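Local atomic coordinates of glycosyl hydrolases family 31 family protein (PDB entry 6DRU), a protein that catalyses the release of alpha-xylose from the non-reducing terminal glucose of xyloglucan oligosaccharides. Residues S142-P145 / D146-I149; F375-S378 / M379-N383; S412-I415 / E416-F420; S580-P583 / I584-Y588. All coordinates share one frame; numbering follows the deposited sequence.

How the contacts relate
Contact 1 is a beta turn in the beta-rich N-terminal part of the chain, whereas contacts 2, 3 and 4 sit on three different helices of the family 31 TIM-barrel domain. All four are partly buried and lie well apart, the closest pair, contacts 2 and 3, having nearest atoms about 23 Å from each other. Contact 1 is closed by a backbone bond and a weak bond to a carboxylate, with lysines from elsewhere in the chain beside it. Contact 2 is aromatic and apolar, with L376 and L380 turned to a barrel strand. Contact 3 is a short capped helix that meets two other subunits and bound sugar. Contact 4, near the start of its helix, pairs polar side chains with aliphatic ones.

Contact 1: residues S142-P145 / D146-I149; sequences SATP and DEQI
Two carboxylates, those of D146 and E147, meet T144 at different points, that of D146 at the side chain and that of E147 at the backbone N. The D146 group comes up to the threonine side chain, its OD1 3.7 Å from OG1 of T144 and its OD2 3.8 Å from CB of T144. The E147 group instead reaches back along the chain: OE2 is 3.6 Å from CB of A143 and takes a weak hydrogen bond from N of T144, 3.4 Å long. An extended side chain beyond CG carries it that far, crossing the T144 side chain at about a right angle.

The backbone is a type I beta turn running from T144 to E147, with P145 and D146 at its corners. It is closed by N of E147 to O of T144 at 3.2 Å, the donor standing above the carbonyl plane (58° out of it). This turn links strand 135-142 to strand 149-151, which belong to different sheets, and P145 touches a bound N-acetylglucosamine.

The polar ends also have partners beyond the turn. OE1 of E147 is hydrogen-bonded to S183 and Y187, while K163 binds O of T144. K185 bonds to OG1 of T144 and forms a long, weak ion pair with OE2 of E147. The nearby K185, though its ion pair is long, may help to keep the buried E147 carboxylate ionised.

Contact 2: residues F375-S378 / M379-N383; sequences FLWS and MLKKN
Helix 370-385 of the TIM-barrel domain carries this contact, in which F375, L376 and W377 each meet a side chain one turn further on. F375 and M379 make a Met-aromatic contact: SD of M379 lies 5.5 Å from the ring centroid, approaching obliquely, while CE1 of F375 is 4.2 Å from CG of M379. The methionine chain bends at chi2 and chi3, which folds its methyl back to 3.6 Å between CE of M379 and OG of S378. That hydroxyl is itself held, donating to O of F375.

W377 is met by two residues. CB of K381 sits over one face of the indole, offset toward the rim, in a CH-pi contact 4.1 Å from the centroid of the five-membered ring. CB of L380 approaches the same ring system obliquely, 4.0 Å from CE3 of W377. Because CG of W377 is anti to its backbone N (chi1 -177°), the indole runs forward along the helix to both.

The helix lies in the long connection between the parallel strands 319-328 and 391-394 and packs against both, as the helix of a beta-alpha-beta unit of the barrel does. Its L376 and L380 touch each other, CD1 of L376 being 4.0 Å from CG of L380, and both rest on L324 of the first strand; W377 meets the ring of F392 on the second, with planes at about 75°. The backbone bond from N of K381 to O of W377 is 2.8 Å long and nearly straight (168°). At the far end of its side chain, NZ of K381 forms a salt bridge with D386.

Contact 3: residues S412-I415 / E416-F420; sequences STYI and ESIPF
The carbonyl oxygen of Y414 is gripped by three donors of the following turn. OG of S417 gives it a hydrogen bond of 2.6 Å, from a position tilted 30° from the carbonyl plane, while the backbone N of S417 and N of I418 add weak bonds. With OG set between its own backbone N and carbonyl carbon (chi1 65°), S417 turns its hydroxyl back to that oxygen.

The short helix 413-417 has S412 as its N-cap: OG of S412 accepts from N of I415 at 3.1 Å. The backbone bond from N of E416 to O of S412, 2.9 Å, lies in the carbonyl plane. Further on, N of I418 bonds to O of I415 at 3.1 Å, and the inverse gamma turn centred on P419 follows.

Helix and turn are wedged between subunits. On a second subunit, H14 meets the Y414 ring edge-to-face and bonds to OG of S417, and O of T69 is hydrogen-bonded to OH of Y414; a third subunit packs Y335 on I415 and Q339 on I418.

E416 runs extended beside the cap, its CG 3.3 Å from O of S412 and its OE1 3.6 Å from CA of T413, while OE2 takes a weak hydrogen bond from N of G410. It touches a glucose and a galactose, a place consistent with holding part of a xyloglucan product. CD1 of I418 approaches the tyrosine ring obliquely, 4.2 Å from CE1 of Y414.

Contact 4: residues S580-P583 / I584-Y588; sequences SNTP and IIVSY
Three i to i+4 bonds join the two segments. N of I585 reaches O of N581 at 3.0 Å and N of V586 reaches O of T582 at 3.0 Å, both nearly along the C=O axis. The next bond, N of S587 to O of P583 at 3.1 Å, is less direct, its donor standing above the carbonyl plane (39° out of it). P583 lies near the helix start, where a missing N-H is readily tolerated.

Among the side chains, I584 folds back over the start of the helix. Its CD1 is 3.7 Å from OD1 of N581, and CG1 of I584 is 3.8 Å from O of S580. T582 and V586 lie side by side and point the same way, their CG2 methyls 4.2 Å apart; placing CG2 of V586 beside its own backbone N also sets that methyl against O of T582. Further along, OG of S587 donates to O of I584 at 2.6 Å.

The polar groups of N581 and T582 are tied to the preceding loop: ND2 of N581 bonds to O of Y577, and OG1 of T582 to O of G578. N581 and I584 both rest on V542 of helix 535-548, and OH of Y588 bonds to O of Q699. Helix 582-594 thus packs on a neighbouring helix of the TIM-barrel domain and reaches across to the C-terminal domain of this family 31 fold.

Contact 1: residues S142-P145 / D146-I149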
ATOM      1  N   SER A 142      27.885  11.927  -0.200  1.00 60.13           N
ATOM      2  CA  SER A 142      28.884  11.952   0.859  1.00 57.38           C
ATOM      3  C   SER A 142      28.969  13.335   1.497  1.00 62.23           C
ATOM      4  O   SER A 142      28.632  14.352   0.885  1.00 51.62           O
ATOM      5  CB  SER A 142      30.254  11.548   0.316  1.00 50.97           C
ATOM      6  OG  SER A 142      30.715  12.480  -0.649  1.00 61.14           O
ATOM      7  N   ALA A 143      29.418  13.357   2.751  1.00 62.60           N
ATOM      8  CA  ALA A 143      29.613  14.597   3.486  1.00 61.96           C
ATOM      9  C   ALA A 143      30.787  14.427   4.440  1.00 63.51           C
ATOM     10  O   ALA A 143      31.147  13.310   4.823  1.00 56.62           O
ATOM     11  CB  ALA A 143      28.349  15.007   4.250  1.00 54.90           C
ATOM     12  N   THR A 144      31.381  15.553   4.824  1.00 66.13           N
ATOM     13  CA  THR A 144      32.489  15.542   5.763  1.00 61.14           C
ATOM     14  C   THR A 144      32.041  16.097   7.112  1.00 61.71           C
ATOM     15  O   THR A 144      31.098  16.892   7.176  1.00 66.42           O
ATOM     16  CB  THR A 144      33.668  16.371   5.240  1.00 61.67           C
ATOM     17  OG1 THR A 144      33.199  17.658   4.819  1.00 72.40           O
ATOM     18  CG2 THR A 144      34.336  15.667   4.070  1.00 64.84           C
ATOM     19  N   PRO A 145      32.690  15.697   8.209  1.00 59.37           N
ATOM     20  CA  PRO A 145      32.231  16.160   9.529  1.00 59.27           C
ATOM     21  C   PRO A 145      32.331  17.664   9.713  1.00 55.60           C
ATOM     22  O   PRO A 145      31.579  18.229  10.517  1.00 71.74           O
ATOM     23  CB  PRO A 145      33.156  15.414  10.501  1.00 50.45           C
ATOM     24  CG  PRO A 145      33.653  14.236   9.732  1.00 55.17           C
ATOM     25  CD  PRO A 145      33.776  14.708   8.319  1.00 49.35           C
ATOM     26  N   ASP A 146      33.228  18.328   8.991  1.00 67.87           N
ATOM     27  CA  ASP A 146      33.466  19.755   9.147  1.00 76.91           C
ATOM     28  C   ASP A 146      32.552  20.619   8.285  1.00 78.34           C
ATOM     29  O   ASP A 146      32.652  21.851   8.343  1.00 83.08           O
ATOM     30  CB  ASP A 146      34.934  20.073   8.830  1.00 93.85           C
ATOM     31  CG  ASP A 146      35.319  19.702   7.407  1.00106.71           C
ATOM     32  OD1 ASP A 146      35.000  20.467   6.470  1.00103.29           O
ATOM     33  OD2 ASP A 146      35.941  18.633   7.224  1.00102.44           O
ATOM     34  N   GLU A 147      31.668  20.016   7.494  1.00 74.69           N
ATOM     35  CA  GLU A 147      30.894  20.766   6.518  1.00 67.90           C
ATOM     36  C   GLU A 147      29.826  21.612   7.204  1.00 67.80           C
ATOM     37  O   GLU A 147      29.387  21.327   8.321  1.00 67.58           O
ATOM     38  CB  GLU A 147      30.237  19.823   5.509  1.00 77.09           C
ATOM     39  CG  GLU A 147      30.050  20.428   4.127  1.00 74.46           C
ATOM     40  CD  GLU A 147      29.613  19.408   3.094  1.00 76.44           C
ATOM     41  OE1 GLU A 147      29.103  19.822   2.032  1.00 67.86           O
ATOM     42  OE2 GLU A 147      29.764  18.194   3.350  1.00 73.51           O
ATOM     43  N   GLN A 148      29.413  22.674   6.516  1.00 65.67           N
ATOM     44  CA  GLN A 148      28.391  23.583   7.008  1.00 67.66           C
ATOM     45  C   GLN A 148      27.312  23.751   5.949  1.00 65.55           C
ATOM     46  O   GLN A 148      27.614  23.918   4.764  1.00 63.41           O
ATOM     47  CB  GLN A 148      28.992  24.944   7.378  1.00 64.34           C
ATOM     48  CG  GLN A 148      29.998  24.883   8.514  1.00 64.07           C
ATOM     49  CD  GLN A 148      30.467  26.256   8.951  1.00 68.02           C
ATOM     50  OE1 GLN A 148      29.740  27.243   8.828  1.00 69.85           O
ATOM     51  NE2 GLN A 148      31.691  26.327   9.456  1.00 71.00           N
ATOM     52  N   ILE A 149      26.055  23.703   6.381  1.00 63.91           N
ATOM     53  CA  ILE A 149      24.904  23.758   5.487  1.00 59.01           C
ATOM     54  C   ILE A 149      24.098  25.004   5.822  1.00 51.61           C
ATOM     55  O   ILE A 149      23.687  25.190   6.974  1.00 57.85           O
ATOM     56  CB  ILE A 149      24.033  22.499   5.602  1.00 56.72           C
ATOM     57  CG1 ILE A 149      24.872  21.241   5.355  1.00 52.58           C
ATOM     58  CG2 ILE A 149      22.866  22.571   4.637  1.00 60.79           C
ATOM     59  CD1 ILE A 149      25.590  21.235   4.025  1.00 48.96           C
TER

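Contact 2: residues F375-S378 / M379-N383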
ATOM      1  N   PHE A 375     -10.888  30.647 -10.717  1.00 63.11           N
ATOM      2  CA  PHE A 375     -12.097  30.868  -9.935  1.00 56.33           C
ATOM      3  C   PHE A 375     -11.827  31.791  -8.757  1.00 61.32           C
ATOM      4  O   PHE A 375     -12.645  32.664  -8.442  1.00 63.04           O
ATOM      5  CB  PHE A 375     -12.658  29.531  -9.452  1.00 52.11           C
ATOM      6  CG  PHE A 375     -13.966  29.647  -8.714  1.00 58.45           C
ATOM      7  CD1 PHE A 375     -13.997  29.944  -7.361  1.00 57.10           C
ATOM      8  CD2 PHE A 375     -15.164  29.450  -9.377  1.00 49.19           C
ATOM      9  CE1 PHE A 375     -15.197  30.049  -6.688  1.00 60.32           C
ATOM     10  CE2 PHE A 375     -16.365  29.552  -8.708  1.00 46.49           C
ATOM     11  CZ  PHE A 375     -16.381  29.852  -7.362  1.00 63.00           C
ATOM     12  N   LEU A 376     -10.680  31.619  -8.098  1.00 68.31           N
ATOM     13  CA  LEU A 376     -10.409  32.395  -6.893  1.00 59.56           C
ATOM     14  C   LEU A 376     -10.061  33.839  -7.230  1.00 59.39           C
ATOM     15  O   LEU A 376     -10.454  34.760  -6.505  1.00 61.71           O
ATOM     16  CB  LEU A 376      -9.287  31.736  -6.091  1.00 46.76           C
ATOM     17  CG  LEU A 376      -8.573  32.594  -5.048  1.00 52.91           C
ATOM     18  CD1 LEU A 376      -9.501  32.899  -3.886  1.00 58.62           C
ATOM     19  CD2 LEU A 376      -7.318  31.889  -4.563  1.00 53.72           C
ATOM     20  N   TRP A 377      -9.345  34.064  -8.336  1.00 57.24           N
ATOM     21  CA  TRP A 377      -9.049  35.437  -8.729  1.00 56.36           C
ATOM     22  C   TRP A 377     -10.301  36.169  -9.186  1.00 54.43           C
ATOM     23  O   TRP A 377     -10.427  37.377  -8.959  1.00 64.34           O
ATOM     24  CB  TRP A 377      -7.994  35.476  -9.833  1.00 53.76           C
ATOM     25  CG  TRP A 377      -7.632  36.879 -10.188  1.00 59.23           C
ATOM     26  CD1 TRP A 377      -7.879  37.519 -11.365  1.00 59.64           C
ATOM     27  CD2 TRP A 377      -6.982  37.833  -9.339  1.00 61.26           C
ATOM     28  NE1 TRP A 377      -7.411  38.810 -11.308  1.00 56.04           N
ATOM     29  CE2 TRP A 377      -6.857  39.027 -10.074  1.00 60.10           C
ATOM     30  CE3 TRP A 377      -6.488  37.790  -8.032  1.00 56.50           C
ATOM     31  CZ2 TRP A 377      -6.256  40.168  -9.547  1.00 64.74           C
ATOM     32  CZ3 TRP A 377      -5.893  38.924  -7.509  1.00 62.70           C
ATOM     33  CH2 TRP A 377      -5.783  40.097  -8.265  1.00 63.83           C
ATOM     34  N   SER A 378     -11.231  35.463  -9.833  1.00 65.74           N
ATOM     35  CA  SER A 378     -12.488  36.090 -10.223  1.00 66.06           C
ATOM     36  C   SER A 378     -13.244  36.611  -9.007  1.00 69.53           C
ATOM     37  O   SER A 378     -13.985  37.596  -9.110  1.00 75.93           O
ATOM     38  CB  SER A 378     -13.348  35.100 -11.006  1.00 65.24           C
ATOM     39  OG  SER A 378     -13.917  34.133 -10.142  1.00 71.51           O
ATOM     40  N   MET A 379     -13.069  35.968  -7.851  1.00 64.16           N
ATOM     41  CA  MET A 379     -13.674  36.458  -6.618  1.00 64.45           C
ATOM     42  C   MET A 379     -12.890  37.635  -6.048  1.00 64.56           C
ATOM     43  O   MET A 379     -13.478  38.649  -5.655  1.00 66.98           O
ATOM     44  CB  MET A 379     -13.762  35.327  -5.591  1.00 65.76           C
ATOM     45  CG  MET A 379     -14.708  34.204  -5.978  1.00 68.13           C
ATOM     46  SD  MET A 379     -16.422  34.742  -6.117  1.00 80.28           S
ATOM     47  CE  MET A 379     -16.692  34.539  -7.875  1.00 72.65           C
ATOM     48  N   LEU A 380     -11.561  37.516  -5.997  1.00 67.20           N
ATOM     49  CA  LEU A 380     -10.742  38.568  -5.403  1.00 64.49           C
ATOM     50  C   LEU A 380     -10.785  39.848  -6.231  1.00 72.23           C
ATOM     51  O   LEU A 380     -10.819  40.953  -5.673  1.00 69.63           O
ATOM     52  CB  LEU A 380      -9.303  38.082  -5.233  1.00 52.31           C
ATOM     53  CG  LEU A 380      -9.109  36.861  -4.330  1.00 49.39           C
ATOM     54  CD1 LEU A 380      -7.636  36.658  -4.004  1.00 47.97           C
ATOM     55  CD2 LEU A 380      -9.933  36.993  -3.060  1.00 49.75           C
ATOM     56  N   LYS A 381     -10.782  39.726  -7.560  1.00 70.70           N
ATOM     57  CA  LYS A 381     -10.835  40.922  -8.396  1.00 72.80           C
ATOM     58  C   LYS A 381     -12.197  41.593  -8.318  1.00 70.98           C
ATOM     59  O   LYS A 381     -12.287  42.824  -8.381  1.00 70.97           O
ATOM     60  CB  LYS A 381     -10.498  40.573  -9.846  1.00 57.25           C
ATOM     61  CG  LYS A 381     -10.729  41.714 -10.821  1.00 65.08           C
ATOM     62  CD  LYS A 381     -10.529  41.272 -12.261  1.00 83.40           C
ATOM     63  CE  LYS A 381     -10.463  42.467 -13.206  1.00 88.36           C
ATOM     64  NZ  LYS A 381     -10.110  43.728 -12.492  1.00 76.95           N
ATOM     65  N   LYS A 382     -13.261  40.806  -8.155  1.00 65.35           N
ATOM     66  CA  LYS A 382     -14.601  41.374  -8.089  1.00 72.68           C
ATOM     67  C   LYS A 382     -14.835  42.115  -6.778  1.00 70.79           C
ATOM     68  O   LYS A 382     -15.393  43.219  -6.773  1.00 71.11           O
ATOM     69  CB  LYS A 382     -15.635  40.262  -8.258  1.00 81.79           C
ATOM     70  CG  LYS A 382     -17.077  40.709  -8.128  1.00 85.69           C
ATOM     71  CD  LYS A 382     -18.012  39.509  -8.072  1.00 87.55           C
ATOM     72  CE  LYS A 382     -17.672  38.483  -9.144  1.00 94.93           C
ATOM     73  NZ  LYS A 382     -18.459  37.226  -8.993  1.00 91.20           N
ATOM     74  N   ASN A 383     -14.408  41.532  -5.659  1.00 63.87           N
ATOM     75  CA  ASN A 383     -14.754  42.043  -4.339  1.00 63.75           C
ATOM     76  C   ASN A 383     -13.639  42.836  -3.671  1.00 68.95           C
ATOM     77  O   ASN A 383     -13.898  43.495  -2.658  1.00 66.11           O
ATOM     78  CB  ASN A 383     -15.168  40.884  -3.427  1.00 58.58           C
ATOM     79  CG  ASN A 383     -16.310  40.079  -4.003  1.00 64.42           C
ATOM     80  OD1 ASN A 383     -16.210  38.863  -4.165  1.00 72.24           O
ATOM     81  ND2 ASN A 383     -17.406  40.755  -4.326  1.00 67.12           N
TER

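Contact 3: residues S412-I415 / E416-F420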
ATOM      1  N   SER A 412     -10.388  22.278  20.666  1.00 57.34           N
ATOM      2  CA  SER A 412      -9.617  22.345  21.900  1.00 50.56           C
ATOM      3  C   SER A 412      -8.193  21.852  21.675  1.00 60.70           C
ATOM      4  O   SER A 412      -7.918  21.064  20.765  1.00 55.72           O
ATOM      5  CB  SER A 412     -10.285  21.520  22.999  1.00 45.44           C
ATOM      6  OG  SER A 412     -10.180  20.132  22.739  1.00 59.91           O
ATOM      7  N   THR A 413      -7.278  22.332  22.520  1.00 60.27           N
ATOM      8  CA  THR A 413      -5.887  21.906  22.416  1.00 61.17           C
ATOM      9  C   THR A 413      -5.729  20.427  22.744  1.00 56.74           C
ATOM     10  O   THR A 413      -4.790  19.786  22.259  1.00 57.86           O
ATOM     11  CB  THR A 413      -5.007  22.754  23.336  1.00 63.24           C
ATOM     12  OG1 THR A 413      -5.306  22.447  24.703  1.00 73.49           O
ATOM     13  CG2 THR A 413      -5.256  24.234  23.091  1.00 60.02           C
ATOM     14  N   TYR A 414      -6.626  19.871  23.562  1.00 49.61           N
ATOM     15  CA  TYR A 414      -6.599  18.434  23.813  1.00 52.98           C
ATOM     16  C   TYR A 414      -6.929  17.657  22.545  1.00 59.23           C
ATOM     17  O   TYR A 414      -6.237  16.692  22.199  1.00 63.15           O
ATOM     18  CB  TYR A 414      -7.574  18.071  24.935  1.00 50.03           C
ATOM     19  CG  TYR A 414      -7.529  16.607  25.323  1.00 53.61           C
ATOM     20  CD1 TYR A 414      -8.296  15.661  24.652  1.00 52.66           C
ATOM     21  CD2 TYR A 414      -6.707  16.167  26.353  1.00 63.58           C
ATOM     22  CE1 TYR A 414      -8.247  14.323  24.998  1.00 59.20           C
ATOM     23  CE2 TYR A 414      -6.654  14.832  26.707  1.00 61.89           C
ATOM     24  CZ  TYR A 414      -7.426  13.914  26.027  1.00 64.41           C
ATOM     25  OH  TYR A 414      -7.376  12.583  26.375  1.00 61.04           O
ATOM     26  N   ILE A 415      -7.994  18.057  21.847  1.00 52.36           N
ATOM     27  CA  ILE A 415      -8.369  17.387  20.604  1.00 53.92           C
ATOM     28  C   ILE A 415      -7.291  17.581  19.546  1.00 59.70           C
ATOM     29  O   ILE A 415      -6.931  16.641  18.825  1.00 63.63           O
ATOM     30  CB  ILE A 415      -9.739  17.897  20.120  1.00 59.10           C
ATOM     31  CG1 ILE A 415     -10.843  17.448  21.078  1.00 54.67           C
ATOM     32  CG2 ILE A 415     -10.027  17.414  18.707  1.00 49.00           C
ATOM     33  CD1 ILE A 415     -12.194  18.044  20.766  1.00 57.57           C
ATOM     34  N   GLU A 416      -6.755  18.801  19.440  1.00 50.81           N
ATOM     35  CA  GLU A 416      -5.686  19.068  18.482  1.00 51.09           C
ATOM     36  C   GLU A 416      -4.458  18.208  18.753  1.00 58.22           C
ATOM     37  O   GLU A 416      -3.741  17.840  17.816  1.00 65.41           O
ATOM     38  CB  GLU A 416      -5.306  20.549  18.513  1.00 52.28           C
ATOM     39  CG  GLU A 416      -6.334  21.479  17.889  1.00 61.51           C
ATOM     40  CD  GLU A 416      -6.025  22.941  18.148  1.00 69.97           C
ATOM     41  OE1 GLU A 416      -5.241  23.226  19.077  1.00 73.57           O
ATOM     42  OE2 GLU A 416      -6.562  23.805  17.421  1.00 72.71           O
ATOM     43  N   SER A 417      -4.206  17.871  20.018  1.00 50.75           N
ATOM     44  CA  SER A 417      -3.043  17.072  20.380  1.00 59.93           C
ATOM     45  C   SER A 417      -3.232  15.585  20.108  1.00 60.12           C
ATOM     46  O   SER A 417      -2.242  14.845  20.113  1.00 57.45           O
ATOM     47  CB  SER A 417      -2.698  17.288  21.854  1.00 54.90           C
ATOM     48  OG  SER A 417      -3.733  16.813  22.697  1.00 62.15           O
ATOM     49  N   ILE A 418      -4.463  15.134  19.882  1.00 61.17           N
ATOM     50  CA  ILE A 418      -4.684  13.726  19.532  1.00 58.61           C
ATOM     51  C   ILE A 418      -4.028  13.444  18.186  1.00 56.25           C
ATOM     52  O   ILE A 418      -4.282  14.174  17.207  1.00 53.85           O
ATOM     53  CB  ILE A 418      -6.187  13.408  19.491  1.00 61.10           C
ATOM     54  CG1 ILE A 418      -6.842  13.768  20.825  1.00 61.54           C
ATOM     55  CG2 ILE A 418      -6.412  11.937  19.183  1.00 51.64           C
ATOM     56  CD1 ILE A 418      -8.344  13.631  20.820  1.00 56.05           C
ATOM     57  N   PRO A 419      -3.188  12.414  18.070  1.00 53.38           N
ATOM     58  CA  PRO A 419      -2.373  12.231  16.854  1.00 55.92           C
ATOM     59  C   PRO A 419      -3.174  11.709  15.664  1.00 62.01           C
ATOM     60  O   PRO A 419      -2.945  10.606  15.158  1.00 56.18           O
ATOM     61  CB  PRO A 419      -1.306  11.236  17.327  1.00 60.11           C
ATOM     62  CG  PRO A 419      -1.986  10.438  18.383  1.00 52.81           C
ATOM     63  CD  PRO A 419      -2.886  11.404  19.099  1.00 54.84           C
ATOM     64  N   PHE A 420      -4.123  12.516  15.197  1.00 55.32           N
ATOM     65  CA  PHE A 420      -4.765  12.235  13.921  1.00 54.10           C
ATOM     66  C   PHE A 420      -3.761  12.464  12.798  1.00 57.47           C
ATOM     67  O   PHE A 420      -3.092  13.502  12.756  1.00 60.78           O
ATOM     68  CB  PHE A 420      -5.996  13.123  13.728  1.00 55.26           C
ATOM     69  CG  PHE A 420      -7.178  12.723  14.572  1.00 63.21           C
ATOM     70  CD1 PHE A 420      -8.021  11.697  14.172  1.00 61.41           C
ATOM     71  CD2 PHE A 420      -7.456  13.384  15.760  1.00 65.39           C
ATOM     72  CE1 PHE A 420      -9.111  11.332  14.945  1.00 47.91           C
ATOM     73  CE2 PHE A 420      -8.545  13.023  16.535  1.00 58.22           C
ATOM     74  CZ  PHE A 420      -9.373  11.996  16.128  1.00 44.77           C
TER

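Contact 4: residues S580-P583 / I584-Y588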
ATOM      1  N   SER A 580       5.281  57.704  26.682  1.00 68.15           N
ATOM      2  CA  SER A 580       6.733  57.826  26.578  1.00 71.88           C
ATOM      3  C   SER A 580       7.285  57.054  25.388  1.00 79.84           C
ATOM      4  O   SER A 580       8.348  57.406  24.862  1.00 77.84           O
ATOM      5  CB  SER A 580       7.396  57.343  27.868  1.00 65.58           C
ATOM      6  OG  SER A 580       7.057  55.994  28.142  1.00 71.76           O
ATOM      7  N   ASN A 581       6.586  56.007  24.950  1.00 76.74           N
ATOM      8  CA  ASN A 581       7.071  55.166  23.864  1.00 58.81           C
ATOM      9  C   ASN A 581       6.613  55.632  22.490  1.00 62.22           C
ATOM     10  O   ASN A 581       7.232  55.251  21.488  1.00 65.83           O
ATOM     11  CB  ASN A 581       6.625  53.717  24.081  1.00 52.90           C
ATOM     12  CG  ASN A 581       7.400  53.034  25.187  1.00 65.92           C
ATOM     13  OD1 ASN A 581       8.620  53.167  25.278  1.00 77.15           O
ATOM     14  ND2 ASN A 581       6.694  52.299  26.038  1.00 71.97           N
ATOM     15  N   THR A 582       5.548  56.431  22.417  1.00 60.02           N
ATOM     16  CA  THR A 582       5.084  56.950  21.131  1.00 60.92           C
ATOM     17  C   THR A 582       6.170  57.679  20.346  1.00 64.82           C
ATOM     18  O   THR A 582       6.322  57.393  19.148  1.00 66.98           O
ATOM     19  CB  THR A 582       3.861  57.855  21.346  1.00 54.63           C
ATOM     20  OG1 THR A 582       2.853  57.139  22.068  1.00 63.58           O
ATOM     21  CG2 THR A 582       3.295  58.303  20.008  1.00 48.15           C
ATOM     22  N   PRO A 583       6.950  58.600  20.926  1.00 75.55           N
ATOM     23  CA  PRO A 583       8.015  59.231  20.129  1.00 60.60           C
ATOM     24  C   PRO A 583       9.093  58.258  19.684  1.00 64.55           C
ATOM     25  O   PRO A 583       9.715  58.476  18.637  1.00 69.72           O
ATOM     26  CB  PRO A 583       8.574  60.303  21.076  1.00 56.07           C
ATOM     27  CG  PRO A 583       8.241  59.809  22.435  1.00 65.62           C
ATOM     28  CD  PRO A 583       6.907  59.153  22.293  1.00 68.01           C
ATOM     29  N   ILE A 584       9.334  57.189  20.446  1.00 57.63           N
ATOM     30  CA  ILE A 584      10.323  56.195  20.039  1.00 60.41           C
ATOM     31  C   ILE A 584       9.832  55.425  18.819  1.00 68.77           C
ATOM     32  O   ILE A 584      10.579  55.207  17.857  1.00 64.48           O
ATOM     33  CB  ILE A 584      10.646  55.246  21.207  1.00 56.46           C
ATOM     34  CG1 ILE A 584      10.949  56.036  22.478  1.00 54.99           C
ATOM     35  CG2 ILE A 584      11.822  54.353  20.854  1.00 64.26           C
ATOM     36  CD1 ILE A 584      11.300  55.162  23.661  1.00 63.67           C
ATOM     37  N   ILE A 585       8.569  54.996  18.844  1.00 61.38           N
ATOM     38  CA  ILE A 585       8.021  54.212  17.741  1.00 59.14           C
ATOM     39  C   ILE A 585       7.935  55.053  16.473  1.00 71.05           C
ATOM     40  O   ILE A 585       8.264  54.583  15.376  1.00 66.71           O
ATOM     41  CB  ILE A 585       6.651  53.631  18.133  1.00 61.47           C
ATOM     42  CG1 ILE A 585       6.777  52.772  19.394  1.00 59.58           C
ATOM     43  CG2 ILE A 585       6.074  52.812  16.988  1.00 57.71           C
ATOM     44  CD1 ILE A 585       5.450  52.314  19.956  1.00 50.52           C
ATOM     45  N   VAL A 586       7.490  56.305  16.598  1.00 72.17           N
ATOM     46  CA  VAL A 586       7.334  57.165  15.429  1.00 67.33           C
ATOM     47  C   VAL A 586       8.690  57.533  14.835  1.00 61.36           C
ATOM     48  O   VAL A 586       8.809  57.737  13.620  1.00 66.81           O
ATOM     49  CB  VAL A 586       6.509  58.412  15.802  1.00 51.36           C
ATOM     50  CG1 VAL A 586       6.399  59.362  14.621  1.00 56.92           C
ATOM     51  CG2 VAL A 586       5.122  58.001  16.276  1.00 53.76           C
ATOM     52  N   SER A 587       9.735  57.604  15.665  1.00 59.53           N
ATOM     53  CA  SER A 587      11.064  57.911  15.145  1.00 65.08           C
ATOM     54  C   SER A 587      11.551  56.822  14.198  1.00 65.09           C
ATOM     55  O   SER A 587      12.121  57.118  13.140  1.00 67.22           O
ATOM     56  CB  SER A 587      12.052  58.094  16.297  1.00 69.83           C
ATOM     57  OG  SER A 587      12.371  56.851  16.900  1.00 73.85           O
ATOM     58  N   TYR A 588      11.331  55.555  14.556  1.00 64.74           N
ATOM     59  CA  TYR A 588      11.739  54.464  13.679  1.00 57.74           C
ATOM     60  C   TYR A 588      10.877  54.395  12.426  1.00 62.20           C
ATOM     61  O   TYR A 588      11.349  53.942  11.378  1.00 65.44           O
ATOM     62  CB  TYR A 588      11.702  53.141  14.441  1.00 54.39           C
ATOM     63  CG  TYR A 588      12.916  52.931  15.318  1.00 62.76           C
ATOM     64  CD1 TYR A 588      14.139  52.572  14.766  1.00 72.30           C
ATOM     65  CD2 TYR A 588      12.844  53.102  16.695  1.00 58.90           C
ATOM     66  CE1 TYR A 588      15.255  52.384  15.559  1.00 62.21           C
ATOM     67  CE2 TYR A 588      13.954  52.915  17.496  1.00 62.64           C
ATOM     68  CZ  TYR A 588      15.157  52.556  16.922  1.00 62.24           C
ATOM     69  OH  TYR A 588      16.266  52.367  17.713  1.00 71.35           O
TER